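Exopolysaccharide biosynthesis protein (PDB 6TGF) modifies glycan biofilm as a hydrolase-type enzyme built on a parallel beta-helix fold like that of bacteriophage tailspikes. Local coordinates at the interface of chains A and B. Coordinates in Å, arbitrary orientation; residue numbers count along the deposited sequence, not the author numbering. Chains: chain A/B, Exopolysaccharide biosynthesis protein.

Contact 1: the interface of chains A and B. Residues chain A 566, 568-569, 638-639; chain B 555-556, 558, 596-597.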
loop_
_atom_site.group_PDB
_atom_site.type_symbol
_atom_site.label_atom_id
_atom_site.label_comp_id
_atom_site.label_asym_id
_atom_site.label_seq_id
_atom_site.Cartn_x
_atom_site.Cartn_y
_atom_site.Cartn_z
ATOM N N GLN A 566 47.401 -6.485 -4.224
ATOM C CA GLN A 566 48.854 -6.803 -4.244
ATOM C C GLN A 566 49.474 -6.499 -2.877
ATOM O O GLN A 566 48.847 -5.762 -2.088
ATOM C CB GLN A 566 49.556 -6.002 -5.344
ATOM C CG GLN A 566 49.761 -4.532 -5.005
ATOM C CD GLN A 566 50.343 -3.763 -6.164
ATOM O OE1 GLN A 566 49.637 -3.382 -7.096
ATOM N NE2 GLN A 566 51.643 -3.520 -6.110
ATOM N N GLN A 568 52.944 -4.603 -1.224
ATOM C CA GLN A 568 53.698 -3.364 -1.569
ATOM C C GLN A 568 52.727 -2.294 -2.081
ATOM O O GLN A 568 51.817 -2.638 -2.863
ATOM C CB GLN A 568 54.781 -3.619 -2.625
ATOM C CG GLN A 568 55.749 -4.736 -2.267
ATOM C CD GLN A 568 56.420 -4.506 -0.935
ATOM O OE1 GLN A 568 56.267 -5.287 0.002
ATOM N NE2 GLN A 568 57.153 -3.410 -0.833
ATOM N N PHE A 569 52.925 -1.047 -1.647
ATOM C CA PHE A 569 52.195 0.156 -2.126
ATOM C C PHE A 569 53.168 1.337 -2.247
ATOM O O PHE A 569 52.716 2.497 -2.177
ATOM C CB PHE A 569 51.025 0.467 -1.187
ATOM C CG PHE A 569 51.399 0.552 0.271
ATOM C CD1 PHE A 569 51.859 1.739 0.820
ATOM C CD2 PHE A 569 51.293 -0.557 1.096
ATOM C CE1 PHE A 569 52.205 1.813 2.162
ATOM C CE2 PHE A 569 51.636 -0.480 2.437
ATOM C CZ PHE A 569 52.093 0.704 2.967
ATOM N N PRO A 638 48.083 -3.702 1.783
ATOM C CA PRO A 638 47.269 -2.618 2.331
ATOM C C PRO A 638 45.758 -2.890 2.264
ATOM O O PRO A 638 45.053 -2.472 3.163
ATOM C CB PRO A 638 47.651 -1.426 1.443
ATOM C CG PRO A 638 47.970 -2.058 0.106
ATOM C CD PRO A 638 48.614 -3.385 0.448
ATOM N N SER A 639 45.307 -3.572 1.208
ATOM C CA SER A 639 43.885 -3.927 0.966
ATOM C C SER A 639 43.812 -5.088 -0.030
ATOM O O SER A 639 44.237 -4.899 -1.186
ATOM C CB SER A 639 43.105 -2.733 0.479
ATOM O OG SER A 639 43.675 -2.200 -0.708
ATOM N N VAL B 555 45.382 4.891 0.750
ATOM C CA VAL B 555 46.723 4.518 0.205
ATOM C C VAL B 555 46.778 2.990 0.084
ATOM O O VAL B 555 46.450 2.310 1.077
ATOM C CB VAL B 555 47.868 5.057 1.088
ATOM C CG1 VAL B 555 49.209 4.417 0.750
ATOM C CG2 VAL B 555 47.972 6.572 1.012
ATOM N N GLY B 556 47.169 2.483 -1.091
ATOM C CA GLY B 556 47.331 1.042 -1.367
ATOM C C GLY B 556 46.105 0.432 -2.028
ATOM O O GLY B 556 46.148 -0.780 -2.319
ATOM N N SER B 558 43.754 -0.874 -4.743
ATOM C CA SER B 558 44.032 -1.495 -6.066
ATOM C C SER B 558 42.773 -1.465 -6.942
ATOM O O SER B 558 41.685 -1.786 -6.427
ATOM C CB SER B 558 44.552 -2.903 -5.910
ATOM O OG SER B 558 45.932 -2.902 -5.579
ATOM N N GLN B 596 47.107 1.062 -8.802
ATOM C CA GLN B 596 47.157 1.101 -7.316
ATOM C C GLN B 596 47.569 2.507 -6.870
ATOM O O GLN B 596 48.557 3.030 -7.418
ATOM C CB GLN B 596 48.137 0.065 -6.762
ATOM C CG GLN B 596 48.018 -0.127 -5.255
ATOM C CD GLN B 596 49.181 -0.875 -4.650
ATOM O OE1 GLN B 596 50.321 -0.757 -5.092
ATOM N NE2 GLN B 596 48.902 -1.645 -3.612
ATOM N N ARG B 597 46.837 3.087 -5.916
ATOM C CA ARG B 597 47.252 4.326 -5.209
ATOM C C ARG B 597 48.471 3.985 -4.345
ATOM O O ARG B 597 48.343 3.107 -3.470
ATOM C CB ARG B 597 46.117 4.899 -4.354
ATOM C CG ARG B 597 46.497 6.184 -3.632
ATOM C CD ARG B 597 45.415 6.742 -2.728
ATOM N NE ARG B 597 45.978 7.630 -1.716
ATOM C CZ ARG B 597 45.275 8.293 -0.799
ATOM N NH1 ARG B 597 43.957 8.184 -0.752
ATOM N NH2 ARG B 597 45.899 9.068 0.071
HETATM O O HOH W 1 45.550 -3.354 -2.925
#
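B:Gln596, near the end of strand 589-597, reaches across to A:Gln566, A:Gln568 and A:Phe569 in loops of chain A. Its CG stands anti to the backbone N (chi1 -168°) and the chain stays extended beyond, which carries the amide to the partner. B:Gln596 CB lies 3.8 Å from A:Gln566 OE1, and CG passes the same oxygen a little farther off. At CD the two side chains meet tip to tip: the amide planes are 22° apart and stacked, with CD of B:Gln596 3.5 Å from CD of A:Gln566. OE1 rests over the A:Gln566 amide by packing, not by a hydrogen bond. At the tip, B:Gln596 NE2 bonds the carbonyl A:Gln568 O at 3.2 Å, held in the plane of the amide; it also bonds B:Gly556 O within its own chain, from above that carbonyl's plane. Glutamine suits this place because one flat end can both stack and donate twice. Beside it, B:Gly556 has no side chain, which lets the rigid, apolar ring of A:Pro638 pack with CG 3.5 Å from B:Gly556 CA, A:Phe569 CB beside it. Ring carbon CD1 of A:Phe569 meets B:Val555 CG1 at 3.8 Å, the side chains crossing at about a right angle. A water links A:Ser639 O and OG to B:Ser558 OG, and its oxygen lies 2.7 Å from B:Gly556 O.

Contact 2: the interface of chains A and B. Residues chain A 573-574, 576-577, 585; chain B 603, 619, 677, 679, 693.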
loop_
_atom_site.group_PDB
_atom_site.type_symbol
_atom_site.label_atom_id
_atom_site.label_comp_id
_atom_site.label_asym_id
_atom_site.label_seq_id
_atom_site.Cartn_x
_atom_site.Cartn_y
_atom_site.Cartn_z
ATOM N N THR A 573 57.479 1.855 -9.394
ATOM C CA THR A 573 57.204 0.592 -10.137
ATOM C C THR A 573 57.528 0.781 -11.625
ATOM O O THR A 573 57.733 -0.239 -12.307
ATOM C CB THR A 573 55.759 0.111 -9.951
ATOM O OG1 THR A 573 54.872 1.158 -10.349
ATOM C CG2 THR A 573 55.461 -0.312 -8.529
ATOM N N ASP A 574 57.565 2.030 -12.103
ATOM C CA ASP A 574 57.925 2.387 -13.503
ATOM C C ASP A 574 59.304 3.064 -13.530
ATOM O O ASP A 574 59.664 3.618 -14.587
ATOM C CB ASP A 574 56.840 3.258 -14.149
ATOM C CG ASP A 574 56.569 4.572 -13.434
ATOM O OD1 ASP A 574 56.953 4.691 -12.251
ATOM O OD2 ASP A 574 55.970 5.467 -14.066
ATOM N N GLU A 576 62.198 1.288 -12.889
ATOM C CA GLU A 576 63.023 0.222 -13.520
ATOM C C GLU A 576 62.114 -0.717 -14.309
ATOM O O GLU A 576 60.938 -0.864 -13.982
ATOM C CB GLU A 576 63.803 -0.550 -12.453
ATOM C CG GLU A 576 62.919 -1.334 -11.497
ATOM C CD GLU A 576 63.627 -1.943 -10.300
ATOM O OE1 GLU A 576 63.182 -3.013 -9.840
ATOM O OE2 GLU A 576 64.604 -1.339 -9.816
ATOM N N PRO A 577 62.629 -1.381 -15.369
ATOM C CA PRO A 577 61.877 -2.429 -16.057
ATOM C C PRO A 577 61.838 -3.720 -15.224
ATOM O O PRO A 577 62.828 -4.029 -14.584
ATOM C CB PRO A 577 62.646 -2.623 -17.372
ATOM C CG PRO A 577 64.069 -2.215 -17.040
ATOM C CD PRO A 577 63.955 -1.154 -15.965
ATOM N N ARG A 585 59.096 -5.243 -9.002
ATOM C CA ARG A 585 58.396 -3.980 -8.647
ATOM C C ARG A 585 57.298 -3.714 -9.684
ATOM O O ARG A 585 57.412 -2.719 -10.427
ATOM C CB ARG A 585 59.397 -2.820 -8.585
ATOM C CG ARG A 585 59.843 -2.445 -7.180
ATOM C CD ARG A 585 60.616 -1.139 -7.169
ATOM N NE ARG A 585 62.049 -1.356 -7.315
ATOM C CZ ARG A 585 62.989 -0.922 -6.477
ATOM N NH1 ARG A 585 62.671 -0.211 -5.407
ATOM N NH2 ARG A 585 64.259 -1.193 -6.719
ATOM N N GLU B 603 50.341 4.559 -9.589
ATOM C CA GLU B 603 51.082 4.048 -10.774
ATOM C C GLU B 603 50.252 2.928 -11.406
ATOM O O GLU B 603 49.377 2.385 -10.707
ATOM C CB GLU B 603 52.483 3.587 -10.368
ATOM C CG GLU B 603 53.422 4.742 -10.067
ATOM C CD GLU B 603 54.671 4.396 -9.277
ATOM O OE1 GLU B 603 54.860 3.210 -8.945
ATOM O OE2 GLU B 603 55.457 5.322 -8.989
ATOM N N TYR B 619 48.194 7.379 -18.062
ATOM C CA TYR B 619 47.401 7.835 -16.891
ATOM C C TYR B 619 47.909 9.202 -16.416
ATOM O O TYR B 619 49.022 9.613 -16.802
ATOM C CB TYR B 619 47.444 6.792 -15.772
ATOM C CG TYR B 619 48.782 6.638 -15.094
ATOM C CD1 TYR B 619 49.748 5.787 -15.605
ATOM C CD2 TYR B 619 49.084 7.340 -13.939
ATOM C CE1 TYR B 619 50.981 5.641 -14.988
ATOM C CE2 TYR B 619 50.310 7.207 -13.312
ATOM C CZ TYR B 619 51.264 6.352 -13.836
ATOM O OH TYR B 619 52.475 6.216 -13.222
ATOM N N PRO B 677 53.534 0.867 -18.049
ATOM C CA PRO B 677 54.398 -0.199 -18.559
ATOM C C PRO B 677 53.615 -1.453 -18.972
ATOM O O PRO B 677 52.749 -1.874 -18.225
ATOM C CB PRO B 677 55.329 -0.541 -17.383
ATOM C CG PRO B 677 55.248 0.658 -16.460
ATOM C CD PRO B 677 53.858 1.226 -16.660
ATOM N N ARG B 679 53.303 -5.132 -19.087
ATOM C CA ARG B 679 53.824 -6.282 -18.299
ATOM C C ARG B 679 52.695 -7.277 -18.014
ATOM O O ARG B 679 51.537 -6.836 -17.895
ATOM C CB ARG B 679 54.394 -5.819 -16.954
ATOM C CG ARG B 679 55.476 -4.753 -17.041
ATOM C CD ARG B 679 55.718 -4.126 -15.683
ATOM N NE ARG B 679 56.735 -3.086 -15.718
ATOM C CZ ARG B 679 57.071 -2.322 -14.682
ATOM N NH1 ARG B 679 56.469 -2.477 -13.513
ATOM N NH2 ARG B 679 58.013 -1.404 -14.816
ATOM N N GLU B 693 58.340 -4.383 -20.397
ATOM C CA GLU B 693 58.017 -3.255 -21.315
ATOM C C GLU B 693 59.106 -3.107 -22.387
ATOM O O GLU B 693 58.835 -2.437 -23.401
ATOM C CB GLU B 693 57.839 -1.945 -20.541
ATOM C CG GLU B 693 59.061 -1.505 -19.750
ATOM C CD GLU B 693 59.032 -1.875 -18.278
ATOM O OE1 GLU B 693 58.989 -3.082 -17.974
ATOM O OE2 GLU B 693 59.039 -0.954 -17.438
#
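A:Asp574 CB lies 3.8 Å from B:Pro677 CG, a small apolar centre in which a rigid pyrrolidine ring meets the methylene of an acid. The same proline CG sits over one face of the B:Arg679 guanidinium, toward its rim, and so joins this centre to the polar contacts. B:Arg679, extended from CG to NE, reaches A:Thr573 end-on: NH1 and NH2 both donate to the carbonyl A:Thr573 O, each at 2.8 Å, with that oxygen in the guanidinium plane. Arginine suits the place because it carries five N-H bonds on one flat group. B:Arg679 NE and NH2 also grip B:Glu693 side-on, NH2 making a salt bridge to B:Glu693 OE2 at 2.9 Å on the syn side. This acid limits the guanidinium's rotation and touches chain A, its CD 3.7 Å from A:Pro577 CA. Within chain A, A:Arg585 makes a more tilted salt bridge to A:Glu576, with a weak NE bond. On the opposite rim, B:Glu603 OE1 accepts from A:Thr573 N at 3.0 Å and from the hydroxyl OG1, both from the same face of the carboxylate plane. Threonine fits here because OG1, placed between the backbone N and carbonyl carbon (chi1 56°), lines up with its own N-H. Farther out, A:Asp574 OD2 points tip to tip at B:Tyr619 OH, 3.7 Å away.

Contact 3: the interface of chains A and B. Residues chain A 569-574; chain B 598-600, 603.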
loop_
_atom_site.group_PDB
_atom_site.type_symbol
_atom_site.label_atom_id
_atom_site.label_comp_id
_atom_site.label_asym_id
_atom_site.label_seq_id
_atom_site.Cartn_x
_atom_site.Cartn_y
_atom_site.Cartn_z
ATOM N N PHE A 569 52.925 -1.047 -1.647
ATOM C CA PHE A 569 52.195 0.156 -2.126
ATOM C C PHE A 569 53.168 1.337 -2.247
ATOM O O PHE A 569 52.716 2.497 -2.177
ATOM C CB PHE A 569 51.025 0.467 -1.187
ATOM C CG PHE A 569 51.399 0.552 0.271
ATOM C CD1 PHE A 569 51.859 1.739 0.820
ATOM C CD2 PHE A 569 51.293 -0.557 1.096
ATOM C CE1 PHE A 569 52.205 1.813 2.162
ATOM C CE2 PHE A 569 51.636 -0.480 2.437
ATOM C CZ PHE A 569 52.093 0.704 2.967
ATOM N N ASN A 570 54.459 1.048 -2.438
ATOM C CA ASN A 570 55.543 2.063 -2.540
ATOM C C ASN A 570 55.721 2.450 -4.013
ATOM O O ASN A 570 55.538 1.574 -4.882
ATOM C CB ASN A 570 56.852 1.573 -1.911
ATOM C CG ASN A 570 57.287 0.210 -2.406
ATOM O OD1 ASN A 570 56.649 -0.796 -2.104
ATOM N ND2 ASN A 570 58.376 0.166 -3.156
ATOM N N ASN A 571 56.062 3.717 -4.269
ATOM C CA ASN A 571 56.231 4.303 -5.627
ATOM C C ASN A 571 57.491 3.736 -6.292
ATOM O O ASN A 571 58.288 3.075 -5.599
ATOM C CB ASN A 571 56.309 5.832 -5.580
ATOM C CG ASN A 571 54.965 6.488 -5.356
ATOM O OD1 ASN A 571 54.639 6.883 -4.238
ATOM N ND2 ASN A 571 54.178 6.606 -6.412
ATOM N N GLY A 572 57.651 4.003 -7.593
ATOM C CA GLY A 572 58.838 3.641 -8.393
ATOM C C GLY A 572 58.704 2.289 -9.075
ATOM O O GLY A 572 59.751 1.661 -9.317
ATOM N N THR A 573 57.479 1.855 -9.394
ATOM C CA THR A 573 57.204 0.592 -10.137
ATOM C C THR A 573 57.528 0.781 -11.625
ATOM O O THR A 573 57.733 -0.239 -12.307
ATOM C CB THR A 573 55.759 0.111 -9.951
ATOM O OG1 THR A 573 54.872 1.158 -10.349
ATOM C CG2 THR A 573 55.461 -0.312 -8.529
ATOM N N ASP A 574 57.565 2.030 -12.103
ATOM C CA ASP A 574 57.925 2.387 -13.503
ATOM C C ASP A 574 59.304 3.064 -13.530
ATOM O O ASP A 574 59.664 3.618 -14.587
ATOM C CB ASP A 574 56.840 3.258 -14.149
ATOM C CG ASP A 574 56.569 4.572 -13.434
ATOM O OD1 ASP A 574 56.953 4.691 -12.251
ATOM O OD2 ASP A 574 55.970 5.467 -14.066
ATOM N N LYS B 598 49.604 4.647 -4.598
ATOM C CA LYS B 598 50.878 4.452 -3.857
ATOM C C LYS B 598 50.894 5.401 -2.652
ATOM O O LYS B 598 49.856 6.044 -2.397
ATOM C CB LYS B 598 52.068 4.688 -4.792
ATOM C CG LYS B 598 52.044 3.885 -6.086
ATOM C CD LYS B 598 51.962 2.387 -5.874
ATOM C CE LYS B 598 52.089 1.600 -7.161
ATOM N NZ LYS B 598 52.110 0.140 -6.910
ATOM N N LYS B 599 52.024 5.479 -1.939
ATOM C CA LYS B 599 52.233 6.420 -0.804
ATOM C C LYS B 599 51.958 7.846 -1.299
ATOM O O LYS B 599 51.296 8.607 -0.566
ATOM C CB LYS B 599 53.650 6.285 -0.236
ATOM C CG LYS B 599 54.018 4.892 0.261
ATOM C CD LYS B 599 55.163 4.865 1.257
ATOM C CE LYS B 599 56.464 5.433 0.729
ATOM N NZ LYS B 599 57.006 4.643 -0.403
ATOM N N ASP B 600 52.443 8.171 -2.502
ATOM C CA ASP B 600 52.167 9.436 -3.235
ATOM C C ASP B 600 51.634 9.086 -4.628
ATOM O O ASP B 600 52.293 8.287 -5.318
ATOM C CB ASP B 600 53.425 10.297 -3.354
ATOM C CG ASP B 600 54.216 10.400 -2.062
ATOM O OD1 ASP B 600 53.740 11.090 -1.136
ATOM O OD2 ASP B 600 55.292 9.774 -1.987
ATOM N N GLU B 603 50.341 4.559 -9.589
ATOM C CA GLU B 603 51.082 4.048 -10.774
ATOM C C GLU B 603 50.252 2.928 -11.406
ATOM O O GLU B 603 49.377 2.385 -10.707
ATOM C CB GLU B 603 52.483 3.587 -10.368
ATOM C CG GLU B 603 53.422 4.742 -10.067
ATOM C CD GLU B 603 54.671 4.396 -9.277
ATOM O OE1 GLU B 603 54.860 3.210 -8.945
ATOM O OE2 GLU B 603 55.457 5.322 -8.989
#
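A:Asn571 turns its side-chain amide to the backbone of B:Asp600. A:Asn571 OD1 accepts from B:Asp600 N at 3.1 Å, in the plane of the side-chain carbonyl, and ND2 donates to B:Asp600 O at 2.8 Å, nearly along the C=O axis. Asparagine suits the place because its primary amide has C=O and a cis N-H on one edge, answering the N-H and C=O of one residue, though the pairing is not ideal: the two carbonyl oxygens also come close. A:Asn571 ND2 also donates to B:Glu603 OE2 at 3.2 Å, nearly straight (168° at H) but from well above the carboxylate plane, the flat groups standing 77° apart. B:Glu603 OE2 also takes A:Gly572 N at 2.9 Å on its syn lone pair, while the other oxygen serves A:Thr573. Lysines suit the surrounding shell, their long apolar methylenes packing beside polar and aromatic groups. B:Lys598 CB packs 3.5 Å from A:Asn571 CG, helping to hold the amide; a bend at chi2 (-57°) turns the tip toward the A:Thr573 methyl. B:Lys599 puts CG 3.9 Å from A:Phe569 CD1, and its bent end brings NZ near A:Asn570 CB. Together these contacts bind loop 569-574 of chain A to loop 598-600 and strand 602-610 of chain B, and appear to join neighbouring chains in the three-copy assembly.

Contact 3 lies between the others: its C-alpha centre is about 9 Å from that of contact 1 and about 10 Å from that of contact 2, while contacts 1 and 2 are about 15 Å apart. A:Phe569 belongs to contacts 1 and 3; A:Thr573, A:Asp574 and B:Glu603 to contacts 2 and 3. Chain A segment 566-577 runs through all three, meeting strand 589-597, loop 598-600, strand 602-610 and then residues 677-693 of chain B, with A:Pro638, A:Ser639 and A:Arg585 alongside. The interface is not an exact two-fold, as fits a three-chain assembly resembling trimeric tailspikes, where the seam would presumably recur.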